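Local coordinates for protein putative enoyl-CoA hydratase/isomerase (Mycobacterium abscessus, PDB 4MI2) that probably catalyses the isomerisation of a ring-epoxidised acyl-CoA in phenylacetate degradation, as a crotonase-fold member of the enoyl-CoA hydratase/isomerase family, at residues Pro106-Ile111 with Ala126-Ala131; Pro157-Ala162 with Trp183-Glu188; Lys218-Arg223 with Glu234-Ala239. All coordinates share one frame; numbering follows the deposited sequence.

Interaction 1: Pro106-Ile111 with Ala126-Ala131; sequences PVVVAI and ADIRIA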
ATOM      1  N   PRO B 106     -15.026 -11.120  12.523  1.00 18.35           N
ATOM      2  CA  PRO B 106     -13.608 -11.359  12.295  1.00 17.98           C
ATOM      3  C   PRO B 106     -13.289 -12.797  11.900  1.00 17.62           C
ATOM      4  O   PRO B 106     -13.874 -13.720  12.437  1.00 17.55           O
ATOM      5  CB  PRO B 106     -12.973 -11.013  13.646  1.00 18.30           C
ATOM      6  CG  PRO B 106     -13.935 -10.057  14.285  1.00 18.54           C
ATOM      7  CD  PRO B 106     -15.276 -10.581  13.873  1.00 18.62           C
ATOM      8  N   VAL B 107     -12.363 -12.965  10.958  1.00 17.32           N
ATOM      9  CA  VAL B 107     -11.962 -14.288  10.464  1.00 17.10           C
ATOM     10  C   VAL B 107     -10.480 -14.450  10.715  1.00 16.92           C
ATOM     11  O   VAL B 107      -9.692 -13.608  10.296  1.00 16.87           O
ATOM     12  CB  VAL B 107     -12.221 -14.439   8.950  1.00 16.97           C
ATOM     13  CG1 VAL B 107     -11.772 -15.811   8.455  1.00 16.95           C
ATOM     14  CG2 VAL B 107     -13.688 -14.216   8.637  1.00 17.07           C
ATOM     15  N   VAL B 108     -10.121 -15.527  11.409  1.00 17.05           N
ATOM     16  CA  VAL B 108      -8.749 -15.848  11.762  1.00 17.01           C
ATOM     17  C   VAL B 108      -8.386 -17.124  11.028  1.00 16.99           C
ATOM     18  O   VAL B 108      -9.233 -18.005  10.882  1.00 16.95           O
ATOM     19  CB  VAL B 108      -8.620 -16.101  13.276  1.00 17.34           C
ATOM     20  CG1 VAL B 108      -7.159 -16.275  13.684  1.00 17.45           C
ATOM     21  CG2 VAL B 108      -9.268 -14.971  14.063  1.00 17.52           C
ATOM     22  N   VAL B 109      -7.133 -17.233  10.573  1.00 16.94           N
ATOM     23  CA  VAL B 109      -6.668 -18.449   9.916  1.00 16.92           C
ATOM     24  C   VAL B 109      -5.336 -18.920  10.507  1.00 17.24           C
ATOM     25  O   VAL B 109      -4.451 -18.115  10.812  1.00 17.21           O
ATOM     26  CB  VAL B 109      -6.599 -18.288   8.378  1.00 16.67           C
ATOM     27  CG1 VAL B 109      -5.563 -17.250   7.982  1.00 16.62           C
ATOM     28  CG2 VAL B 109      -6.334 -19.624   7.692  1.00 16.64           C
ATOM     29  N   ALA B 110      -5.244 -20.234  10.716  1.00 17.53           N
ATOM     30  CA  ALA B 110      -4.044 -20.890  11.230  1.00 17.99           C
ATOM     31  C   ALA B 110      -3.379 -21.603  10.066  1.00 18.07           C
ATOM     32  O   ALA B 110      -4.004 -22.452   9.428  1.00 18.03           O
ATOM     33  CB  ALA B 110      -4.406 -21.891  12.320  1.00 18.29           C
ATOM     34  N   ILE B 111      -2.122 -21.259   9.795  1.00 18.28           N
ATOM     35  CA  ILE B 111      -1.423 -21.760   8.614  1.00 18.44           C
ATOM     36  C   ILE B 111      -0.201 -22.596   8.993  1.00 19.00           C
ATOM     37  O   ILE B 111       0.839 -22.087   9.436  1.00 19.28           O
ATOM     38  CB  ILE B 111      -1.008 -20.626   7.660  1.00 18.22           C
ATOM     39  CG1 ILE B 111      -2.171 -19.650   7.447  1.00 17.87           C
ATOM     40  CG2 ILE B 111      -0.571 -21.198   6.317  1.00 18.17           C
ATOM     41  CD1 ILE B 111      -1.783 -18.432   6.635  1.00 17.70           C
ATOM     42  N   ALA B 126      -8.661 -14.061   4.939  1.00 16.14           N
ATOM     43  CA  ALA B 126      -8.926 -13.925   6.378  1.00 16.46           C
ATOM     44  C   ALA B 126      -8.462 -12.562   6.863  1.00 16.73           C
ATOM     45  O   ALA B 126      -7.710 -11.887   6.166  1.00 16.70           O
ATOM     46  CB  ALA B 126      -8.240 -15.033   7.167  1.00 16.51           C
ATOM     47  N   ASP B 127      -8.924 -12.155   8.045  1.00 17.11           N
ATOM     48  CA  ASP B 127      -8.488 -10.893   8.658  1.00 17.44           C
ATOM     49  C   ASP B 127      -7.162 -11.018   9.423  1.00 17.63           C
ATOM     50  O   ASP B 127      -6.324 -10.119   9.371  1.00 17.77           O
ATOM     51  CB  ASP B 127      -9.571 -10.368   9.600  1.00 17.62           C
ATOM     52  CG  ASP B 127     -10.885 -10.139   8.891  1.00 17.65           C
ATOM     53  OD1 ASP B 127     -10.861  -9.409   7.885  1.00 17.62           O
ATOM     54  OD2 ASP B 127     -11.933 -10.700   9.314  1.00 17.75           O
ATOM     55  N   ILE B 128      -6.992 -12.127  10.137  1.00 17.87           N
ATOM     56  CA  ILE B 128      -5.828 -12.353  11.003  1.00 18.21           C
ATOM     57  C   ILE B 128      -5.239 -13.700  10.624  1.00 18.31           C
ATOM     58  O   ILE B 128      -5.961 -14.689  10.517  1.00 18.32           O
ATOM     59  CB  ILE B 128      -6.206 -12.374  12.511  1.00 18.48           C
ATOM     60  CG1 ILE B 128      -7.022 -11.135  12.913  1.00 18.59           C
ATOM     61  CG2 ILE B 128      -4.961 -12.497  13.398  1.00 18.74           C
ATOM     62  CD1 ILE B 128      -6.245  -9.834  12.901  1.00 18.69           C
ATOM     63  N   ARG B 129      -3.927 -13.730  10.435  1.00 18.66           N
ATOM     64  CA  ARG B 129      -3.215 -14.893   9.913  1.00 18.86           C
ATOM     65  C   ARG B 129      -2.125 -15.280  10.901  1.00 19.13           C
ATOM     66  O   ARG B 129      -1.227 -14.487  11.179  1.00 19.09           O
ATOM     67  CB  ARG B 129      -2.580 -14.566   8.549  1.00 18.92           C
ATOM     68  CG  ARG B 129      -3.505 -14.748   7.350  1.00 18.82           C
ATOM     69  CD  ARG B 129      -2.943 -14.095   6.086  1.00 18.89           C
ATOM     70  NE  ARG B 129      -2.914 -12.644   6.232  1.00 18.96           N
ATOM     71  CZ  ARG B 129      -3.956 -11.840   6.069  1.00 18.81           C
ATOM     72  NH1 ARG B 129      -5.134 -12.315   5.688  1.00 18.83           N
ATOM     73  NH2 ARG B 129      -3.810 -10.546   6.277  1.00 18.98           N
ATOM     74  N   ILE B 130      -2.222 -16.494  11.431  1.00 19.32           N
ATOM     75  CA  ILE B 130      -1.224 -17.033  12.345  1.00 19.78           C
ATOM     76  C   ILE B 130      -0.481 -18.181  11.654  1.00 19.81           C
ATOM     77  O   ILE B 130      -1.095 -19.154  11.234  1.00 19.38           O
ATOM     78  CB  ILE B 130      -1.872 -17.591  13.629  1.00 20.07           C
ATOM     79  CG1 ILE B 130      -2.863 -16.588  14.253  1.00 20.17           C
ATOM     80  CG2 ILE B 130      -0.798 -18.012  14.617  1.00 20.49           C
ATOM     81  CD1 ILE B 130      -2.226 -15.323  14.791  1.00 20.52           C
ATOM     82  N   ALA B 131       0.838 -18.070  11.551  1.00 20.21           N
ATOM     83  CA  ALA B 131       1.626 -19.068  10.845  1.00 20.64           C
ATOM     84  C   ALA B 131       2.520 -19.854  11.788  1.00 21.43           C
ATOM     85  O   ALA B 131       3.062 -19.308  12.753  1.00 21.71           O
ATOM     86  CB  ALA B 131       2.471 -18.406   9.763  1.00 20.56           C
TER
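Val107-Ile111 and Ile128-Ala131 run side by side as parallel strands, their axes 4.7 Å apart at closest and 18° from parallel. Both the N and the O of Val109 bond to the second strand: N donates to Ile128 O, and O accepts from Ile130 N at 2.8 Å. Ile111 N to Ile130 O continues the ladder. At the N-terminal end of the pair, Val107 O takes two donors, Asp127 N and Ile128 N, where the second strand begins. The side chain of Asp127 folds back to the same residue, and its OD2 accepts Val107 N at 2.8 Å on the anti side of the carboxylate. Lys218 forms a salt bridge to this OD2.

On one face, Val109 CG1 sits between the backbone N and the carbonyl carbon (chi1 65°). There it meets Arg129 CG at 3.3 Å and Ala126 CB at 3.6 Å. On the other face, Val108 CG1 touches Ile128 CB and Ile130 CG1.

The pair belongs to the parallel part of the mixed core sheet of the crotonase fold. Strand 55-60 flanks 107-111, and strand 188-190 flanks 128-132. Helix 195-207 covers the Val108 and Ala110 face. Helix 118-124 and Phe65 cover the Val109 and Ile111 face.

Interaction 2: Pro157-Ala162 with Trp183-Glu188; sequences PRLIGA and WGLVHE
Ile160 meets both Trp183 and Leu185, and the contact between the two segments is mainly apolar. The two branches of Ile160 go to different partners. CG1 lies between the backbone N and the carbonyl carbon (chi1 66°), and CD1 at its end reaches the six-membered ring of Trp183, 3.8 Å from CE3. The approach to the indole is oblique. The other branch, CG2, packs on Leu185 CD1 at 3.8 Å, and these two side chains lie alongside each other, pointing the same way. Leu159 adds a third contact. Its CD1 touches Leu185 CD1 at 4.1 Å, the two leucines crossing at about a right angle. Leu185 CD1 therefore meets a methyl from each of two successive residues.

The segments are the end of helix 152-160 and the turn that follows helix 177-183. Gly184 closes the latter helix in a Schellman motif, with positive phi (85°), and the chain then runs through Leu185 toward strand 188-190. Gly161 also has positive phi. It is the first residue past helix 152-160 and the N-cap of helix 162-171, and its N is bonded to Pro157 O.

The polar link is a water. It donates to Ile160 O and to Trp183 O, each at 2.8 Å, and so bridges the two carbonyls. No direct hydrogen bond joins the segments.

Met168 of helix 162-171 packs on both Ile160 and Trp183, and Arg164 makes a cation-pi contact with the indole. Leu124 lies against both leucines. Arg158 is hydrogen-bonded to Asn224, Ala225 and Ala227 of the third subunit.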
ATOM      1  N   PRO B 157      -0.856  -8.329  -3.563  1.00 15.03           N
ATOM      2  CA  PRO B 157      -0.180  -7.022  -3.513  1.00 15.52           C
ATOM      3  C   PRO B 157      -0.717  -6.083  -2.433  1.00 15.95           C
ATOM      4  O   PRO B 157       0.041  -5.258  -1.911  1.00 16.23           O
ATOM      5  CB  PRO B 157      -0.417  -6.430  -4.914  1.00 15.40           C
ATOM      6  CG  PRO B 157      -1.490  -7.256  -5.520  1.00 15.11           C
ATOM      7  CD  PRO B 157      -1.387  -8.613  -4.903  1.00 14.91           C
ATOM      8  N   ARG B 158      -2.005  -6.207  -2.112  1.00 16.14           N
ATOM      9  CA  ARG B 158      -2.610  -5.398  -1.060  1.00 16.62           C
ATOM     10  C   ARG B 158      -1.991  -5.690   0.312  1.00 16.77           C
ATOM     11  O   ARG B 158      -1.944  -4.801   1.147  1.00 16.91           O
ATOM     12  CB  ARG B 158      -4.139  -5.585  -1.022  1.00 16.78           C
ATOM     13  CG  ARG B 158      -4.838  -4.845  -2.156  1.00 17.16           C
ATOM     14  CD  ARG B 158      -6.348  -5.074  -2.157  1.00 17.51           C
ATOM     15  NE  ARG B 158      -6.938  -4.814  -3.472  1.00 17.72           N
ATOM     16  CZ  ARG B 158      -8.218  -5.009  -3.777  1.00 17.95           C
ATOM     17  NH1 ARG B 158      -9.055  -5.457  -2.847  1.00 18.20           N
ATOM     18  NH2 ARG B 158      -8.665  -4.753  -5.009  1.00 17.87           N
ATOM     19  N   LEU B 159      -1.517  -6.922   0.523  1.00 16.77           N
ATOM     20  CA  LEU B 159      -0.874  -7.311   1.782  1.00 17.05           C
ATOM     21  C   LEU B 159       0.624  -6.999   1.820  1.00 16.99           C
ATOM     22  O   LEU B 159       1.105  -6.480   2.811  1.00 16.95           O
ATOM     23  CB  LEU B 159      -1.059  -8.803   2.072  1.00 17.30           C
ATOM     24  CG  LEU B 159      -2.452  -9.344   2.406  1.00 17.55           C
ATOM     25  CD1 LEU B 159      -2.316 -10.751   2.974  1.00 17.71           C
ATOM     26  CD2 LEU B 159      -3.194  -8.470   3.406  1.00 17.86           C
ATOM     27  N   ILE B 160       1.362  -7.330   0.759  1.00 16.71           N
ATOM     28  CA  ILE B 160       2.823  -7.197   0.790  1.00 16.82           C
ATOM     29  C   ILE B 160       3.393  -6.143  -0.157  1.00 16.91           C
ATOM     30  O   ILE B 160       4.611  -5.966  -0.229  1.00 17.19           O
ATOM     31  CB  ILE B 160       3.538  -8.558   0.542  1.00 16.76           C
ATOM     32  CG1 ILE B 160       3.287  -9.081  -0.873  1.00 16.44           C
ATOM     33  CG2 ILE B 160       3.108  -9.594   1.571  1.00 16.70           C
ATOM     34  CD1 ILE B 160       4.112 -10.306  -1.200  1.00 16.48           C
ATOM     35  N   GLY B 161       2.527  -5.445  -0.883  1.00 16.74           N
ATOM     36  CA  GLY B 161       2.967  -4.409  -1.812  1.00 16.84           C
ATOM     37  C   GLY B 161       3.209  -4.956  -3.201  1.00 16.69           C
ATOM     38  O   GLY B 161       3.356  -6.169  -3.393  1.00 16.46           O
ATOM     39  N   ALA B 162       3.269  -4.045  -4.171  1.00 16.77           N
ATOM     40  CA  ALA B 162       3.329  -4.406  -5.584  1.00 16.64           C
ATOM     41  C   ALA B 162       4.668  -5.044  -5.997  1.00 16.81           C
ATOM     42  O   ALA B 162       4.692  -5.950  -6.830  1.00 16.47           O
ATOM     43  CB  ALA B 162       3.045  -3.184  -6.441  1.00 16.72           C
ATOM     44  N   TRP B 183       7.401  -9.195   5.878  1.00 23.52           N
ATOM     45  CA  TRP B 183       6.675  -8.590   4.745  1.00 22.84           C
ATOM     46  C   TRP B 183       5.224  -8.181   5.053  1.00 22.32           C
ATOM     47  O   TRP B 183       4.604  -7.445   4.274  1.00 21.88           O
ATOM     48  CB  TRP B 183       6.668  -9.544   3.555  1.00 22.52           C
ATOM     49  CG  TRP B 183       7.965  -9.682   2.850  1.00 22.72           C
ATOM     50  CD1 TRP B 183       9.190  -9.209   3.254  1.00 23.45           C
ATOM     51  CD2 TRP B 183       8.190 -10.373   1.619  1.00 22.60           C
ATOM     52  NE1 TRP B 183      10.156  -9.548   2.332  1.00 23.54           N
ATOM     53  CE2 TRP B 183       9.568 -10.262   1.319  1.00 23.10           C
ATOM     54  CE3 TRP B 183       7.359 -11.056   0.726  1.00 22.31           C
ATOM     55  CZ2 TRP B 183      10.136 -10.827   0.171  1.00 23.18           C
ATOM     56  CZ3 TRP B 183       7.927 -11.620  -0.418  1.00 22.42           C
ATOM     57  CH2 TRP B 183       9.301 -11.499  -0.682  1.00 22.79           C
ATOM     58  N   GLY B 184       4.688  -8.672   6.171  1.00 22.35           N
ATOM     59  CA  GLY B 184       3.306  -8.401   6.580  1.00 22.08           C
ATOM     60  C   GLY B 184       2.275  -9.336   5.961  1.00 21.76           C
ATOM     61  O   GLY B 184       1.088  -9.029   5.953  1.00 21.11           O
ATOM     62  N   LEU B 185       2.735 -10.469   5.434  1.00 22.13           N
ATOM     63  CA  LEU B 185       1.851 -11.487   4.884  1.00 22.36           C
ATOM     64  C   LEU B 185       1.093 -12.215   5.995  1.00 22.74           C
ATOM     65  O   LEU B 185      -0.012 -12.700   5.771  1.00 22.88           O
ATOM     66  CB  LEU B 185       2.642 -12.501   4.061  1.00 22.46           C
ATOM     67  CG  LEU B 185       1.793 -13.497   3.251  1.00 22.54           C
ATOM     68  CD1 LEU B 185       1.094 -12.796   2.093  1.00 22.53           C
ATOM     69  CD2 LEU B 185       2.631 -14.650   2.726  1.00 22.82           C
ATOM     70  N   VAL B 186       1.702 -12.315   7.173  1.00 23.09           N
ATOM     71  CA  VAL B 186       1.044 -12.898   8.343  1.00 23.61           C
ATOM     72  C   VAL B 186       1.279 -11.992   9.550  1.00 23.93           C
ATOM     73  O   VAL B 186       2.243 -11.222   9.572  1.00 24.02           O
ATOM     74  CB  VAL B 186       1.546 -14.335   8.644  1.00 23.86           C
ATOM     75  CG1 VAL B 186       1.260 -15.254   7.464  1.00 23.75           C
ATOM     76  CG2 VAL B 186       3.033 -14.355   8.993  1.00 24.14           C
ATOM     77  N   HIS B 187       0.408 -12.089  10.549  1.00 24.03           N
ATOM     78  CA  HIS B 187       0.516 -11.238  11.734  1.00 24.75           C
ATOM     79  C   HIS B 187       1.470 -11.793  12.781  1.00 25.75           C
ATOM     80  O   HIS B 187       2.058 -11.036  13.536  1.00 25.70           O
ATOM     81  CB  HIS B 187      -0.854 -11.027  12.361  1.00 24.33           C
ATOM     82  CG  HIS B 187      -1.801 -10.289  11.475  1.00 24.31           C
ATOM     83  ND1 HIS B 187      -2.448 -10.887  10.412  1.00 23.48           N
ATOM     84  CD2 HIS B 187      -2.191  -8.994  11.473  1.00 24.04           C
ATOM     85  CE1 HIS B 187      -3.202  -9.996   9.802  1.00 23.18           C
ATOM     86  NE2 HIS B 187      -3.066  -8.840  10.427  1.00 23.76           N
ATOM     87  N   GLU B 188       1.616 -13.112  12.817  1.00 26.85           N
ATOM     88  CA  GLU B 188       2.328 -13.785  13.899  1.00 28.58           C
ATOM     89  C   GLU B 188       2.890 -15.111  13.407  1.00 27.69           C
ATOM     90  O   GLU B 188       2.252 -15.816  12.620  1.00 27.49           O
ATOM     91  CB  GLU B 188       1.363 -14.038  15.069  1.00 30.37           C
ATOM     92  CG  GLU B 188       2.003 -14.550  16.360  1.00 32.90           C
ATOM     93  CD  GLU B 188       2.412 -13.447  17.320  1.00 35.56           C
ATOM     94  OE1 GLU B 188       2.633 -12.298  16.862  1.00 38.46           O
ATOM     95  OE2 GLU B 188       2.510 -13.725  18.539  1.00 37.24           O
TER
HETATM   96  O   HOH W   1       5.956  -6.225   2.166  1.00 20.09           O

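Interaction 3: Lys218-Arg223 with Glu234-Ala239; sequences KELLRR and EREASA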
ATOM      1  N   LYS B 218     -14.615  -3.297  10.245  1.00 18.07           N
ATOM      2  CA  LYS B 218     -14.156  -4.117   9.113  1.00 18.04           C
ATOM      3  C   LYS B 218     -14.757  -3.634   7.788  1.00 18.22           C
ATOM      4  O   LYS B 218     -14.081  -3.601   6.771  1.00 18.17           O
ATOM      5  CB  LYS B 218     -14.495  -5.588   9.371  1.00 17.96           C
ATOM      6  CG  LYS B 218     -14.262  -6.546   8.222  1.00 17.82           C
ATOM      7  CD  LYS B 218     -14.288  -7.982   8.719  1.00 17.88           C
ATOM      8  CE  LYS B 218     -14.428  -8.978   7.584  1.00 18.01           C
ATOM      9  NZ  LYS B 218     -14.436 -10.397   8.041  1.00 18.08           N
ATOM     10  N   GLU B 219     -16.026  -3.248   7.820  1.00 18.78           N
ATOM     11  CA  GLU B 219     -16.709  -2.735   6.644  1.00 19.06           C
ATOM     12  C   GLU B 219     -16.235  -1.314   6.334  1.00 19.14           C
ATOM     13  O   GLU B 219     -16.105  -0.943   5.166  1.00 19.16           O
ATOM     14  CB  GLU B 219     -18.225  -2.794   6.857  1.00 19.55           C
ATOM     15  CG  GLU B 219     -19.080  -2.285   5.707  1.00 20.07           C
ATOM     16  CD  GLU B 219     -18.997  -3.120   4.439  1.00 20.41           C
ATOM     17  OE1 GLU B 219     -18.317  -4.172   4.404  1.00 20.45           O
ATOM     18  OE2 GLU B 219     -19.630  -2.704   3.447  1.00 21.08           O
ATOM     19  N   LEU B 220     -15.975  -0.516   7.367  1.00 19.28           N
ATOM     20  CA  LEU B 220     -15.384   0.809   7.153  1.00 19.30           C
ATOM     21  C   LEU B 220     -14.031   0.703   6.465  1.00 19.26           C
ATOM     22  O   LEU B 220     -13.776   1.418   5.491  1.00 19.14           O
ATOM     23  CB  LEU B 220     -15.212   1.577   8.461  1.00 19.42           C
ATOM     24  CG  LEU B 220     -16.460   2.197   9.118  1.00 19.70           C
ATOM     25  CD1 LEU B 220     -16.059   2.751  10.474  1.00 19.68           C
ATOM     26  CD2 LEU B 220     -17.112   3.275   8.251  1.00 19.80           C
ATOM     27  N   LEU B 221     -13.169  -0.178   6.975  1.00 19.30           N
ATOM     28  CA  LEU B 221     -11.847  -0.401   6.374  1.00 19.46           C
ATOM     29  C   LEU B 221     -11.945  -0.782   4.896  1.00 19.72           C
ATOM     30  O   LEU B 221     -11.208  -0.260   4.063  1.00 19.54           O
ATOM     31  CB  LEU B 221     -11.073  -1.484   7.134  1.00 19.24           C
ATOM     32  CG  LEU B 221     -10.523  -1.074   8.502  1.00 19.31           C
ATOM     33  CD1 LEU B 221     -10.173  -2.301   9.336  1.00 19.27           C
ATOM     34  CD2 LEU B 221      -9.306  -0.173   8.340  1.00 19.36           C
ATOM     35  N   ARG B 222     -12.878  -1.668   4.571  1.00 20.38           N
ATOM     36  CA  ARG B 222     -13.048  -2.118   3.186  1.00 20.92           C
ATOM     37  C   ARG B 222     -13.642  -1.044   2.268  1.00 21.10           C
ATOM     38  O   ARG B 222     -13.182  -0.857   1.156  1.00 20.88           O
ATOM     39  CB  ARG B 222     -13.903  -3.380   3.142  1.00 21.18           C
ATOM     40  CG  ARG B 222     -13.170  -4.620   3.627  1.00 21.15           C
ATOM     41  CD  ARG B 222     -14.161  -5.727   3.899  1.00 21.39           C
ATOM     42  NE  ARG B 222     -13.534  -7.040   4.036  1.00 21.37           N
ATOM     43  CZ  ARG B 222     -14.208  -8.185   4.114  1.00 21.23           C
ATOM     44  NH1 ARG B 222     -15.539  -8.186   4.080  1.00 21.44           N
ATOM     45  NH2 ARG B 222     -13.552  -9.334   4.228  1.00 20.95           N
ATOM     46  N   ARG B 223     -14.658  -0.338   2.736  1.00 21.66           N
ATOM     47  CA  ARG B 223     -15.297   0.708   1.924  1.00 22.30           C
ATOM     48  C   ARG B 223     -14.404   1.934   1.669  1.00 22.09           C
ATOM     49  O   ARG B 223     -14.474   2.555   0.599  1.00 22.28           O
ATOM     50  CB  ARG B 223     -16.589   1.183   2.599  1.00 22.92           C
ATOM     51  CG  ARG B 223     -17.724   0.179   2.589  1.00 23.37           C
ATOM     52  CD  ARG B 223     -18.957   0.808   3.220  1.00 24.12           C
ATOM     53  NE  ARG B 223     -19.705   1.636   2.269  1.00 24.93           N
ATOM     54  CZ  ARG B 223     -20.755   2.394   2.581  1.00 25.42           C
ATOM     55  NH1 ARG B 223     -21.189   2.473   3.842  1.00 25.33           N
ATOM     56  NH2 ARG B 223     -21.369   3.087   1.625  1.00 25.90           N
ATOM     57  N   GLU B 234     -18.338  10.769   6.302  1.00 19.24           N
ATOM     58  CA  GLU B 234     -19.778  10.500   6.390  1.00 19.74           C
ATOM     59  C   GLU B 234     -20.048   9.097   6.905  1.00 19.61           C
ATOM     60  O   GLU B 234     -20.848   8.918   7.815  1.00 19.85           O
ATOM     61  CB  GLU B 234     -20.479  10.686   5.032  1.00 19.91           C
ATOM     62  N   ARG B 235     -19.373   8.109   6.321  1.00 19.60           N
ATOM     63  CA  ARG B 235     -19.554   6.707   6.707  1.00 19.65           C
ATOM     64  C   ARG B 235     -19.117   6.431   8.142  1.00 19.48           C
ATOM     65  O   ARG B 235     -19.770   5.669   8.852  1.00 19.52           O
ATOM     66  CB  ARG B 235     -18.787   5.786   5.757  1.00 19.55           C
ATOM     67  CG  ARG B 235     -19.357   5.755   4.352  1.00 19.89           C
ATOM     68  CD  ARG B 235     -18.310   5.288   3.363  1.00 19.88           C
ATOM     69  NE  ARG B 235     -18.760   5.429   1.978  1.00 20.30           N
ATOM     70  CZ  ARG B 235     -17.987   5.196   0.922  1.00 20.22           C
ATOM     71  NH1 ARG B 235     -18.475   5.340  -0.303  1.00 20.53           N
ATOM     72  NH2 ARG B 235     -16.721   4.821   1.088  1.00 19.92           N
ATOM     73  N   GLU B 236     -18.009   7.045   8.551  1.00 19.46           N
ATOM     74  CA  GLU B 236     -17.526   6.945   9.926  1.00 19.56           C
ATOM     75  C   GLU B 236     -18.553   7.506  10.904  1.00 19.81           C
ATOM     76  O   GLU B 236     -18.860   6.859  11.904  1.00 19.71           O
ATOM     77  CB  GLU B 236     -16.160   7.642  10.097  1.00 19.75           C
ATOM     78  CG  GLU B 236     -14.981   6.841   9.532  1.00 19.67           C
ATOM     79  CD  GLU B 236     -13.643   7.563   9.649  1.00 20.06           C
ATOM     80  OE1 GLU B 236     -13.632   8.776   9.970  1.00 20.46           O
ATOM     81  OE2 GLU B 236     -12.596   6.915   9.410  1.00 19.91           O
ATOM     82  N   ALA B 237     -19.110   8.686  10.604  1.00 20.06           N
ATOM     83  CA  ALA B 237     -20.140   9.286  11.477  1.00 20.36           C
ATOM     84  C   ALA B 237     -21.376   8.399  11.623  1.00 20.37           C
ATOM     85  O   ALA B 237     -21.904   8.251  12.716  1.00 20.48           O
ATOM     86  CB  ALA B 237     -20.550  10.660  10.977  1.00 20.70           C
ATOM     87  N   SER B 238     -21.842   7.807  10.523  1.00 20.21           N
ATOM     88  CA  SER B 238     -23.036   6.963  10.587  1.00 20.28           C
ATOM     89  C   SER B 238     -22.790   5.716  11.412  1.00 19.80           C
ATOM     90  O   SER B 238     -23.650   5.317  12.217  1.00 20.12           O
ATOM     91  CB  SER B 238     -23.513   6.570   9.194  1.00 20.43           C
ATOM     92  OG  SER B 238     -23.979   7.725   8.530  1.00 21.19           O
ATOM     93  N   ALA B 239     -21.628   5.107  11.208  1.00 35.35           N
ATOM     94  CA  ALA B 239     -21.253   3.908  11.937  1.00 33.00           C
ATOM     95  C   ALA B 239     -21.075   4.198  13.426  1.00 32.30           C
ATOM     96  O   ALA B 239     -21.514   3.416  14.260  1.00 31.19           O
ATOM     97  CB  ALA B 239     -19.978   3.307  11.354  1.00 31.97           C
TER
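Leu220 and Arg223, about one turn apart on the first helix, both meet Arg235 of an antiparallel partner helix. The axes of 218-223 and 234-239 are 10.6 Å apart at closest, with 171° between their directions. At this rather wide spacing the contact is made largely by side chains.

The close-packed part is around Leu220. Its two methyls divide the work: CD2 lies on the backbone of the other helix, 3.6 Å from Arg235 O, and also touches Arg235 CB, while CD1 faces Ala239 CB at 4.1 Å and comes near the CG of Glu236. The carboxylate of Glu236 reaches beyond this helix pair to Ser153 and Ala151 of the second subunit.

The exposed side is built from two arginines. Arg223 bends at chi3 (83°), which helps bring its guanidinium flat over that of Arg235. The planes are 24° apart and the centres 4.3 Å. The stack is offset: Arg235 NE lies over one face of the Arg223 group, toward its rim, with Arg223 NH2 3.5 Å away. Two like charges stacked in this way would be expected to repel, and the exposed setting of Arg223 probably softens this. Arg235 NH2 lies 3.2 Å from Arg223 O and donates to Asn224 OD1, just past the end of the first helix.

The two helices, 211-223 and 229-244, form a helical hairpin in the C-terminal part of the chain. Lys218 NZ joins the first to the carbonyls of Ile103 and Val105, just before strand 107-111, while Leu220 also packs on Ala147 of the second subunit.

Overall arrangement
From the N terminus, interaction 1 comes first. It closes the loop from strand 107-111 through helix 118-124 to strand 128-132. Interaction 2 closes a separate loop from helix 152-160 through helix 162-171 to the turn after helix 177-183. Interaction 3 closes the short turn between helices 211-223 and 229-244. The three follow in series, without nesting or crossing. Interactions 1 and 2 touch where residues 183-188 run beside Arg129 and Ala131 into strand 188-190, outermost in the sheet within this chain. Interactions 1 and 3 touch through Asp127 and Lys218, although their centres are about 22 Å apart. Interactions 2 and 3 do not touch. All three lie against the second subunit.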